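Local atomic coordinates of transcriptional regulator, TetR family (Thermus thermophilus, PDB entry 3VPR), a protein that represses transcription, probably by binding regulatory DNA through the helix-turn-helix domain of a TetR-family fold. Residues Arg7-Ala12 with His42-Lys47; Lys14-Thr17 with Ala23-Val26; Ser25-Ala30 with Leu35-Leu40. All coordinates share one frame; numbering follows the deposited sequence.

Contact 1: residues Arg7-Ala12 with His42-Lys47; sequences RILEEA and HHFGSK
His-43, whose ND1 is hydrogen-bonded to Ala-39 O one helical turn earlier, lays one face of its imidazole beneath Ile-8 CD1. That methyl stands 4.2 Å above the plane of the His-43 ring and is displaced toward its rim. Phe-44 carries most of the remaining contact. With CG beside the backbone N (chi1 -66°), its ring reaches toward helix 4-19 and meets two successive residues there. Ile-8 CG2 comes to 3.5 Å from Phe-44 CE2, the two side chains running past each other in opposite directions. Leu-9 CD2 lies 3.3 Å from both Phe-44 CZ and CE1, approaching the ring obliquely. Helix 37-44 is the second helix of the predicted helix-turn-helix, and Phe-44 ties it to the first helix of the TetR-type DNA-binding domain. Ile-50 and Glu-53 of helix 47-70 also touch the Phe-44 side chain, and Arg-5 forms a cation-pi contact with its ring. Directly afterwards Gly-45 takes a positive phi (77°), which turns the chain, and Ser-46 OG caps helix 47-70 through Glu-49 N.

Contact 2: residues Lys14-Thr17 with Ala23-Val26; sequences KLFT and ATSV
Three first torsions set this contact. Leu-15 extends CG opposite its backbone N (chi1 180°), Phe-16 keeps CG beside N (chi1 -68°), and Thr-24 places CG2 opposite N and OG1 beside it (chi1 -58°). The threonine methyl is thereby directed between the leucine and the phenylalanine of helix 4-19, at the point where the two backbones come nearest, 6.6 Å from Phe-16 CA to Thr-24 CA.

The methyl of Thr-24 meets both residues. CG2 packs on Leu-15 CD2 at 3.5 Å, closer than usual for two methyl carbons, and also stands 3.8 Å from Leu-15 CG; the two side chains pass at a slant. Toward Phe-16 the approach is nearly perpendicular. Thr-24 CB lies in the ring plane at the edge, 3.7 Å from both Phe-16 CE1 and CD1, while CG2 is likewise 3.7 Å from Phe-16 CE1. The same ring takes part in an edge-to-face contact with Tyr-21.

The contact brings the loop between helices 4-19 and 26-33 back onto the helix it has just left, where the chain enters the predicted helix-turn-helix. Leu-29 of helix 26-33 touches Leu-15, Phe-16 and Thr-24 alike, and Ile-54 of helix 47-70 and Thr-99 of helix 94-103 touch Phe-16.

The one hydroxyl among the touching side chains, Thr-24 OG1, is hydrogen-bonded to Gly-20 O within the turn. Its polarity is met locally, which implies that this buried junction between helix and loop is held by carbon packing, with Thr-24 joining the turn through its oxygen and the hydrophobic core through its methyl.

Contact 3: residues Ser25-Ala30 with Leu35-Leu40; sequences SVQDLA and LSKAAL
Lys-37 runs from its CB, 4.2 Å from Val-26 CG1, alongside helix 26-33 within the predicted helix-turn-helix, the DNA-binding motif of TetR-family regulators. Next along the chain, CG passes 4.0 Å from Ala-30 CB. Extended at chi2, the chain brings CD beside Gln-27 OE1, an approach too short to be relied on; it then bends at chi3 (-63°), which turns CE and NZ. At the tip is a water that accepts weakly from NZ and donates to Gln-27 OE1 at a doubtfully short distance, so the bridge is tentative.

Beneath this rim Leu-40 points toward helix 26-33. Its CD1 lies 3.8 Å from Ala-30 CB and 3.7 Å from Leu-29 CB, and it approaches the helix backbone at 3.4 Å from Ala-30 N, a closeness consistent with the small side chain at Ala-30. One backbone bond spans the turn: Leu-35 N donates to Ala-30 O at 2.7 Å, with an N-H...O angle of 158°.

The start of helix 26-33 is fixed by a capping box: Asp-28 N donates to Ser-25 OG at 2.8 Å, and Ser-25 N returns an almost straight bond of 2.9 Å to Asp-28 OD2, reaching that oxygen from above the carboxylate plane; OD2 also forms a salt bridge with Lys-19 NZ.

How the contacts relate
All three contacts belong to the small DNA-binding domain, contacts 2 and 3 being nested within the loop that contact 1 closes. Contacts 1 and 2 use the same helix 4-19, about two turns apart, and are buried and apolar across their segments; contact 3, the largest in buried surface, is more open, with a polar lysine-glutamine rim over an apolar floor and a backbone hydrogen bond. Contacts 1 and 3 share helix 37-44 and merge where Ile-8 CG2 meets Leu-40 CD2 at 3.6 Å. Leu-29 joins contact 3 to contact 2, its CD2 lying 3.6 Å from Leu-15 CD2, so the apolar parts of the three contacts are continuous, with the helices of the helix-turn-helix contributing to them.

Contact 1: residues Arg7-Ala12 with His42-Lys47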
ATOM      1  N   ARG A   7     -18.885  15.730 -14.760  1.00 35.50           N
ATOM      2  CA  ARG A   7     -19.152  14.419 -15.346  1.00 40.33           C
ATOM      3  C   ARG A   7     -17.890  13.911 -16.025  1.00 28.93           C
ATOM      4  O   ARG A   7     -17.572  12.726 -15.982  1.00 33.99           O
ATOM      5  CB  ARG A   7     -20.304  14.501 -16.366  1.00 35.20           C
ATOM      6  N   ILE A   8     -17.168  14.819 -16.656  1.00 30.40           N
ATOM      7  CA  ILE A   8     -15.939  14.429 -17.309  1.00 34.91           C
ATOM      8  C   ILE A   8     -14.959  13.874 -16.276  1.00 39.53           C
ATOM      9  O   ILE A   8     -14.312  12.853 -16.533  1.00 34.70           O
ATOM     10  CB  ILE A   8     -15.295  15.623 -18.047  1.00 39.20           C
ATOM     11  CG1 ILE A   8     -16.229  16.100 -19.167  1.00 35.50           C
ATOM     12  CG2 ILE A   8     -13.927  15.222 -18.600  1.00 37.28           C
ATOM     13  CD1 ILE A   8     -15.720  17.312 -19.965  1.00 36.10           C
ATOM     14  N   LEU A   9     -14.867  14.504 -15.100  1.00 32.98           N
ATOM     15  CA  LEU A   9     -13.899  14.030 -14.098  1.00 36.95           C
ATOM     16  C   LEU A   9     -14.286  12.709 -13.449  1.00 39.49           C
ATOM     17  O   LEU A   9     -13.438  11.839 -13.284  1.00 38.53           O
ATOM     18  CB  LEU A   9     -13.654  15.086 -13.020  1.00 31.89           C
ATOM     19  CG  LEU A   9     -12.991  16.364 -13.545  1.00 47.55           C
ATOM     20  CD1 LEU A   9     -12.763  17.340 -12.398  1.00 43.74           C
ATOM     21  CD2 LEU A   9     -11.662  16.015 -14.219  1.00 43.12           C
ATOM     22  N   GLU A  10     -15.559  12.558 -13.087  1.00 26.09           N
ATOM     23  CA  GLU A  10     -16.017  11.316 -12.480  1.00 38.91           C
ATOM     24  C   GLU A  10     -15.953  10.154 -13.479  1.00 27.86           C
ATOM     25  O   GLU A  10     -15.543   9.055 -13.133  1.00 37.54           O
ATOM     26  CB  GLU A  10     -17.453  11.465 -11.961  1.00 48.38           C
ATOM     27  CG  GLU A  10     -18.067  10.139 -11.500  1.00 71.57           C
ATOM     28  CD  GLU A  10     -19.227  10.318 -10.536  1.00 79.80           C
ATOM     29  OE1 GLU A  10     -20.072  11.202 -10.779  1.00 84.01           O
ATOM     30  OE2 GLU A  10     -19.298   9.566  -9.538  1.00 89.50           O
ATOM     31  N   GLU A  11     -16.352  10.416 -14.713  1.00 27.59           N
ATOM     32  CA  GLU A  11     -16.337   9.396 -15.756  1.00 41.54           C
ATOM     33  C   GLU A  11     -14.927   9.008 -16.144  1.00 38.37           C
ATOM     34  O   GLU A  11     -14.660   7.845 -16.436  1.00 41.68           O
ATOM     35  CB  GLU A  11     -17.086   9.876 -17.003  1.00 41.69           C
ATOM     36  CG  GLU A  11     -18.597   9.997 -16.811  1.00 65.57           C
ATOM     37  CD  GLU A  11     -19.248   8.668 -16.464  1.00 74.50           C
ATOM     38  OE1 GLU A  11     -19.169   7.735 -17.293  1.00 80.22           O
ATOM     39  OE2 GLU A  11     -19.834   8.556 -15.361  1.00 81.34           O
ATOM     40  N   ALA A  12     -14.033   9.988 -16.172  1.00 35.09           N
ATOM     41  CA  ALA A  12     -12.637   9.734 -16.502  1.00 31.14           C
ATOM     42  C   ALA A  12     -12.068   8.872 -15.381  1.00 41.15           C
ATOM     43  O   ALA A  12     -11.407   7.865 -15.629  1.00 31.41           O
ATOM     44  CB  ALA A  12     -11.858  11.043 -16.589  1.00 31.83           C
ATOM     45  N   HIS A  42     -10.743  21.821 -24.200  1.00 35.49           N
ATOM     46  CA  HIS A  42     -11.263  23.135 -23.820  1.00 33.12           C
ATOM     47  C   HIS A  42     -11.501  23.246 -22.317  1.00 34.78           C
ATOM     48  O   HIS A  42     -11.274  24.307 -21.729  1.00 31.49           O
ATOM     49  CB  HIS A  42     -12.582  23.429 -24.539  1.00 29.08           C
ATOM     50  CG  HIS A  42     -12.441  23.703 -26.003  1.00 35.57           C
ATOM     51  ND1 HIS A  42     -13.532  23.834 -26.837  1.00 43.30           N
ATOM     52  CD2 HIS A  42     -11.345  23.848 -26.790  1.00 41.43           C
ATOM     53  CE1 HIS A  42     -13.116  24.047 -28.075  1.00 42.09           C
ATOM     54  NE2 HIS A  42     -11.793  24.061 -28.075  1.00 36.20           N
ATOM     55  N   HIS A  43     -11.961  22.152 -21.706  1.00 25.31           N
ATOM     56  CA  HIS A  43     -12.258  22.140 -20.279  1.00 26.64           C
ATOM     57  C   HIS A  43     -11.069  21.849 -19.388  1.00 34.73           C
ATOM     58  O   HIS A  43     -11.046  22.273 -18.239  1.00 37.44           O
ATOM     59  CB  HIS A  43     -13.336  21.103 -19.956  1.00 31.99           C
ATOM     60  CG  HIS A  43     -14.701  21.475 -20.433  1.00 40.31           C
ATOM     61  ND1 HIS A  43     -15.138  21.223 -21.715  1.00 43.78           N
ATOM     62  CD2 HIS A  43     -15.730  22.088 -19.797  1.00 37.14           C
ATOM     63  CE1 HIS A  43     -16.378  21.660 -21.848  1.00 44.57           C
ATOM     64  NE2 HIS A  43     -16.760  22.190 -20.699  1.00 44.38           N
ATOM     65  N   PHE A  44     -10.075  21.146 -19.925  1.00 29.95           N
ATOM     66  CA  PHE A  44      -8.914  20.748 -19.142  1.00 36.91           C
ATOM     67  C   PHE A  44      -7.532  21.019 -19.734  1.00 33.10           C
ATOM     68  O   PHE A  44      -6.544  20.942 -19.026  1.00 37.50           O
ATOM     69  CB  PHE A  44      -9.046  19.261 -18.815  1.00 31.93           C
ATOM     70  CG  PHE A  44     -10.200  18.954 -17.913  1.00 35.61           C
ATOM     71  CD1 PHE A  44     -10.111  19.197 -16.547  1.00 31.34           C
ATOM     72  CD2 PHE A  44     -11.396  18.479 -18.435  1.00 36.40           C
ATOM     73  CE1 PHE A  44     -11.204  18.975 -15.714  1.00 35.28           C
ATOM     74  CE2 PHE A  44     -12.498  18.254 -17.611  1.00 37.86           C
ATOM     75  CZ  PHE A  44     -12.405  18.501 -16.252  1.00 31.95           C
ATOM     76  N   GLY A  45      -7.463  21.308 -21.027  1.00 33.85           N
ATOM     77  CA  GLY A  45      -6.182  21.594 -21.641  1.00 32.15           C
ATOM     78  C   GLY A  45      -5.318  20.379 -21.930  1.00 31.42           C
ATOM     79  O   GLY A  45      -4.601  20.367 -22.919  1.00 33.28           O
ATOM     80  N   SER A  46      -5.371  19.362 -21.077  1.00 28.67           N
ATOM     81  CA  SER A  46      -4.568  18.163 -21.294  1.00 33.85           C
ATOM     82  C   SER A  46      -5.090  17.010 -20.470  1.00 33.92           C
ATOM     83  O   SER A  46      -5.864  17.193 -19.525  1.00 33.57           O
ATOM     84  CB  SER A  46      -3.108  18.410 -20.899  1.00 25.18           C
ATOM     85  OG  SER A  46      -3.011  18.674 -19.505  1.00 38.65           O
ATOM     86  N   LYS A  47      -4.638  15.820 -20.835  1.00 34.92           N
ATOM     87  CA  LYS A  47      -5.002  14.592 -20.142  1.00 36.36           C
ATOM     88  C   LYS A  47      -4.425  14.638 -18.734  1.00 31.28           C
ATOM     89  O   LYS A  47      -5.054  14.207 -17.766  1.00 40.98           O
ATOM     90  CB  LYS A  47      -4.406  13.399 -20.890  1.00 32.35           C
ATOM     91  CG  LYS A  47      -4.737  12.027 -20.323  1.00 36.13           C
ATOM     92  CD  LYS A  47      -3.864  10.959 -21.034  1.00 32.64           C
ATOM     93  CE  LYS A  47      -3.941   9.604 -20.363  1.00 39.52           C
ATOM     94  NZ  LYS A  47      -3.005   8.632 -20.998  1.00 51.18           N
TER

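Contact 2: residues Lys14-Thr17 with Ala23-Val26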
ATOM      1  N   LYS A  14     -13.530   6.781 -13.467  1.00 29.77           N
ATOM      2  CA  LYS A  14     -13.993   5.398 -13.593  1.00 30.84           C
ATOM      3  C   LYS A  14     -13.288   4.686 -14.743  1.00 34.03           C
ATOM      4  O   LYS A  14     -12.879   3.538 -14.612  1.00 38.24           O
ATOM      5  CB  LYS A  14     -15.496   5.337 -13.838  1.00 33.46           C
ATOM      6  CG  LYS A  14     -16.342   5.783 -12.675  1.00 42.51           C
ATOM      7  CD  LYS A  14     -17.820   5.667 -13.036  1.00 62.12           C
ATOM      8  CE  LYS A  14     -18.707   6.237 -11.941  1.00 71.32           C
ATOM      9  NZ  LYS A  14     -20.149   6.126 -12.299  1.00 88.20           N
ATOM     10  N   LEU A  15     -13.136   5.372 -15.867  1.00 36.13           N
ATOM     11  CA  LEU A  15     -12.497   4.760 -17.023  1.00 41.40           C
ATOM     12  C   LEU A  15     -11.039   4.426 -16.719  1.00 44.45           C
ATOM     13  O   LEU A  15     -10.559   3.359 -17.089  1.00 42.19           O
ATOM     14  CB  LEU A  15     -12.606   5.676 -18.245  1.00 28.85           C
ATOM     15  CG  LEU A  15     -11.950   5.109 -19.498  1.00 38.61           C
ATOM     16  CD1 LEU A  15     -12.585   3.761 -19.835  1.00 48.20           C
ATOM     17  CD2 LEU A  15     -12.113   6.078 -20.650  1.00 33.11           C
ATOM     18  N   PHE A  16     -10.344   5.328 -16.034  1.00 39.66           N
ATOM     19  CA  PHE A  16      -8.951   5.090 -15.679  1.00 41.25           C
ATOM     20  C   PHE A  16      -8.864   3.899 -14.728  1.00 43.92           C
ATOM     21  O   PHE A  16      -7.915   3.126 -14.782  1.00 50.35           O
ATOM     22  CB  PHE A  16      -8.326   6.310 -15.002  1.00 35.94           C
ATOM     23  CG  PHE A  16      -8.153   7.498 -15.907  1.00 39.72           C
ATOM     24  CD1 PHE A  16      -7.911   7.330 -17.265  1.00 33.45           C
ATOM     25  CD2 PHE A  16      -8.194   8.792 -15.385  1.00 31.29           C
ATOM     26  CE1 PHE A  16      -7.711   8.439 -18.097  1.00 32.74           C
ATOM     27  CE2 PHE A  16      -7.993   9.903 -16.199  1.00 30.72           C
ATOM     28  CZ  PHE A  16      -7.751   9.729 -17.561  1.00 38.80           C
ATOM     29  N   THR A  17      -9.849   3.764 -13.846  1.00 44.64           N
ATOM     30  CA  THR A  17      -9.874   2.653 -12.905  1.00 42.78           C
ATOM     31  C   THR A  17     -10.105   1.330 -13.652  1.00 48.81           C
ATOM     32  O   THR A  17      -9.548   0.299 -13.290  1.00 46.00           O
ATOM     33  CB  THR A  17     -10.997   2.849 -11.855  1.00 45.15           C
ATOM     34  OG1 THR A  17     -10.675   3.966 -11.020  1.00 39.04           O
ATOM     35  CG2 THR A  17     -11.166   1.592 -10.988  1.00 39.46           C
ATOM     36  N   ALA A  23      -3.082   3.497 -20.358  1.00 55.95           N
ATOM     37  CA  ALA A  23      -3.729   2.852 -21.502  1.00 53.02           C
ATOM     38  C   ALA A  23      -4.999   3.540 -21.983  1.00 58.56           C
ATOM     39  O   ALA A  23      -5.664   3.043 -22.888  1.00 61.39           O
ATOM     40  CB  ALA A  23      -4.030   1.399 -21.176  1.00 45.03           C
ATOM     41  N   THR A  24      -5.347   4.675 -21.384  1.00 57.27           N
ATOM     42  CA  THR A  24      -6.545   5.397 -21.806  1.00 50.87           C
ATOM     43  C   THR A  24      -6.155   6.670 -22.550  1.00 47.72           C
ATOM     44  O   THR A  24      -5.480   7.538 -22.001  1.00 44.16           O
ATOM     45  CB  THR A  24      -7.435   5.754 -20.600  1.00 36.15           C
ATOM     46  OG1 THR A  24      -7.797   4.552 -19.916  1.00 38.71           O
ATOM     47  CG2 THR A  24      -8.705   6.460 -21.057  1.00 30.93           C
ATOM     48  N   SER A  25      -6.585   6.774 -23.804  1.00 40.02           N
ATOM     49  CA  SER A  25      -6.261   7.936 -24.623  1.00 45.43           C
ATOM     50  C   SER A  25      -7.299   9.034 -24.485  1.00 43.97           C
ATOM     51  O   SER A  25      -8.410   8.796 -24.017  1.00 42.96           O
ATOM     52  CB  SER A  25      -6.180   7.534 -26.096  1.00 50.47           C
ATOM     53  OG  SER A  25      -7.480   7.347 -26.638  1.00 49.87           O
ATOM     54  N   VAL A  26      -6.933  10.241 -24.891  1.00 43.29           N
ATOM     55  CA  VAL A  26      -7.864  11.359 -24.850  1.00 46.10           C
ATOM     56  C   VAL A  26      -9.019  10.964 -25.775  1.00 47.86           C
ATOM     57  O   VAL A  26     -10.180  11.275 -25.512  1.00 46.51           O
ATOM     58  CB  VAL A  26      -7.188  12.665 -25.356  1.00 43.48           C
ATOM     59  CG1 VAL A  26      -8.240  13.725 -25.685  1.00 38.71           C
ATOM     60  CG2 VAL A  26      -6.241  13.196 -24.277  1.00 56.03           C
TER

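Contact 3: residues Ser25-Ala30 with Leu35-Leu40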
ATOM      1  N   SER A  25      -6.585   6.774 -23.804  1.00 40.02           N
ATOM      2  CA  SER A  25      -6.261   7.936 -24.623  1.00 45.43           C
ATOM      3  C   SER A  25      -7.299   9.034 -24.485  1.00 43.97           C
ATOM      4  O   SER A  25      -8.410   8.796 -24.017  1.00 42.96           O
ATOM      5  CB  SER A  25      -6.180   7.534 -26.096  1.00 50.47           C
ATOM      6  OG  SER A  25      -7.480   7.347 -26.638  1.00 49.87           O
ATOM      7  N   VAL A  26      -6.933  10.241 -24.891  1.00 43.29           N
ATOM      8  CA  VAL A  26      -7.864  11.359 -24.850  1.00 46.10           C
ATOM      9  C   VAL A  26      -9.019  10.964 -25.775  1.00 47.86           C
ATOM     10  O   VAL A  26     -10.180  11.275 -25.512  1.00 46.51           O
ATOM     11  CB  VAL A  26      -7.188  12.665 -25.356  1.00 43.48           C
ATOM     12  CG1 VAL A  26      -8.240  13.725 -25.685  1.00 38.71           C
ATOM     13  CG2 VAL A  26      -6.241  13.196 -24.277  1.00 56.03           C
ATOM     14  N   GLN A  27      -8.683  10.254 -26.846  1.00 39.48           N
ATOM     15  CA  GLN A  27      -9.671   9.784 -27.813  1.00 51.78           C
ATOM     16  C   GLN A  27     -10.675   8.875 -27.116  1.00 45.78           C
ATOM     17  O   GLN A  27     -11.880   8.999 -27.328  1.00 37.65           O
ATOM     18  CB  GLN A  27      -8.988   9.007 -28.945  1.00 48.63           C
ATOM     19  CG  GLN A  27      -9.919   8.630 -30.074  1.00 60.10           C
ATOM     20  CD  GLN A  27     -10.536   9.843 -30.733  1.00 67.60           C
ATOM     21  OE1 GLN A  27      -9.831  10.691 -31.276  1.00 76.38           O
ATOM     22  NE2 GLN A  27     -11.861   9.936 -30.687  1.00 79.14           N
ATOM     23  N   ASP A  28     -10.165   7.966 -26.287  1.00 44.99           N
ATOM     24  CA  ASP A  28     -11.006   7.037 -25.533  1.00 44.26           C
ATOM     25  C   ASP A  28     -12.003   7.762 -24.635  1.00 48.98           C
ATOM     26  O   ASP A  28     -13.186   7.413 -24.606  1.00 42.01           O
ATOM     27  CB  ASP A  28     -10.151   6.112 -24.660  1.00 44.08           C
ATOM     28  CG  ASP A  28      -9.356   5.115 -25.472  1.00 56.77           C
ATOM     29  OD1 ASP A  28      -9.826   4.722 -26.566  1.00 54.04           O
ATOM     30  OD2 ASP A  28      -8.269   4.705 -25.008  1.00 55.70           O
ATOM     31  N   LEU A  29     -11.523   8.760 -23.891  1.00 41.86           N
ATOM     32  CA  LEU A  29     -12.382   9.524 -22.992  1.00 44.44           C
ATOM     33  C   LEU A  29     -13.449  10.285 -23.760  1.00 41.12           C
ATOM     34  O   LEU A  29     -14.613  10.317 -23.359  1.00 48.65           O
ATOM     35  CB  LEU A  29     -11.560  10.537 -22.178  1.00 51.11           C
ATOM     36  CG  LEU A  29     -10.624  10.069 -21.059  1.00 60.24           C
ATOM     37  CD1 LEU A  29      -9.755  11.241 -20.599  1.00 59.55           C
ATOM     38  CD2 LEU A  29     -11.438   9.516 -19.892  1.00 45.60           C
ATOM     39  N   ALA A  30     -13.049  10.904 -24.865  1.00 40.49           N
ATOM     40  CA  ALA A  30     -13.981  11.694 -25.659  1.00 45.60           C
ATOM     41  C   ALA A  30     -15.158  10.865 -26.143  1.00 49.68           C
ATOM     42  O   ALA A  30     -16.303  11.316 -26.076  1.00 53.22           O
ATOM     43  CB  ALA A  30     -13.266  12.316 -26.836  1.00 43.75           C
ATOM     44  N   LEU A  35     -18.213  13.274 -26.262  1.00 48.01           N
ATOM     45  CA  LEU A  35     -17.760  14.616 -26.576  1.00 41.28           C
ATOM     46  C   LEU A  35     -16.606  14.533 -27.548  1.00 39.47           C
ATOM     47  O   LEU A  35     -15.965  13.491 -27.678  1.00 43.52           O
ATOM     48  CB  LEU A  35     -17.308  15.321 -25.294  1.00 50.12           C
ATOM     49  CG  LEU A  35     -18.381  15.424 -24.201  1.00 53.88           C
ATOM     50  CD1 LEU A  35     -17.755  15.828 -22.865  1.00 51.40           C
ATOM     51  CD2 LEU A  35     -19.445  16.422 -24.639  1.00 56.84           C
ATOM     52  N   SER A  36     -16.352  15.625 -28.252  1.00 44.14           N
ATOM     53  CA  SER A  36     -15.226  15.662 -29.175  1.00 41.46           C
ATOM     54  C   SER A  36     -13.978  15.888 -28.313  1.00 48.53           C
ATOM     55  O   SER A  36     -14.074  16.349 -27.165  1.00 40.94           O
ATOM     56  CB  SER A  36     -15.385  16.815 -30.165  1.00 49.16           C
ATOM     57  OG  SER A  36     -15.619  18.039 -29.486  1.00 45.69           O
ATOM     58  N   LYS A  37     -12.819  15.543 -28.860  1.00 43.78           N
ATOM     59  CA  LYS A  37     -11.561  15.726 -28.155  1.00 47.91           C
ATOM     60  C   LYS A  37     -11.381  17.215 -27.870  1.00 50.08           C
ATOM     61  O   LYS A  37     -10.762  17.597 -26.878  1.00 40.62           O
ATOM     62  CB  LYS A  37     -10.398  15.229 -29.011  1.00 47.85           C
ATOM     63  CG  LYS A  37     -10.433  13.746 -29.322  1.00 52.34           C
ATOM     64  CD  LYS A  37      -9.370  13.399 -30.356  1.00 65.02           C
ATOM     65  CE  LYS A  37      -9.642  14.108 -31.684  1.00 73.48           C
ATOM     66  NZ  LYS A  37      -8.512  13.973 -32.652  1.00 81.96           N
ATOM     67  N   ALA A  38     -11.934  18.048 -28.747  1.00 35.05           N
ATOM     68  CA  ALA A  38     -11.833  19.493 -28.600  1.00 46.30           C
ATOM     69  C   ALA A  38     -12.522  19.947 -27.321  1.00 46.05           C
ATOM     70  O   ALA A  38     -12.006  20.798 -26.593  1.00 42.90           O
ATOM     71  CB  ALA A  38     -12.459  20.200 -29.817  1.00 44.20           C
ATOM     72  N   ALA A  39     -13.691  19.374 -27.057  1.00 38.52           N
ATOM     73  CA  ALA A  39     -14.451  19.719 -25.865  1.00 40.54           C
ATOM     74  C   ALA A  39     -13.660  19.378 -24.601  1.00 42.02           C
ATOM     75  O   ALA A  39     -13.694  20.125 -23.612  1.00 34.72           O
ATOM     76  CB  ALA A  39     -15.788  18.984 -25.869  1.00 29.70           C
ATOM     77  N   LEU A  40     -12.953  18.246 -24.637  1.00 40.83           N
ATOM     78  CA  LEU A  40     -12.146  17.809 -23.499  1.00 36.32           C
ATOM     79  C   LEU A  40     -10.971  18.754 -23.278  1.00 36.32           C
ATOM     80  O   LEU A  40     -10.712  19.175 -22.152  1.00 31.75           O
ATOM     81  CB  LEU A  40     -11.617  16.388 -23.714  1.00 40.63           C
ATOM     82  CG  LEU A  40     -12.627  15.263 -23.500  1.00 44.86           C
ATOM     83  CD1 LEU A  40     -11.928  13.899 -23.617  1.00 41.42           C
ATOM     84  CD2 LEU A  40     -13.240  15.419 -22.124  1.00 39.58           C
TER
HETATM   85  O   HOH W   1      -7.651  10.660 -32.418  1.00 59.44           O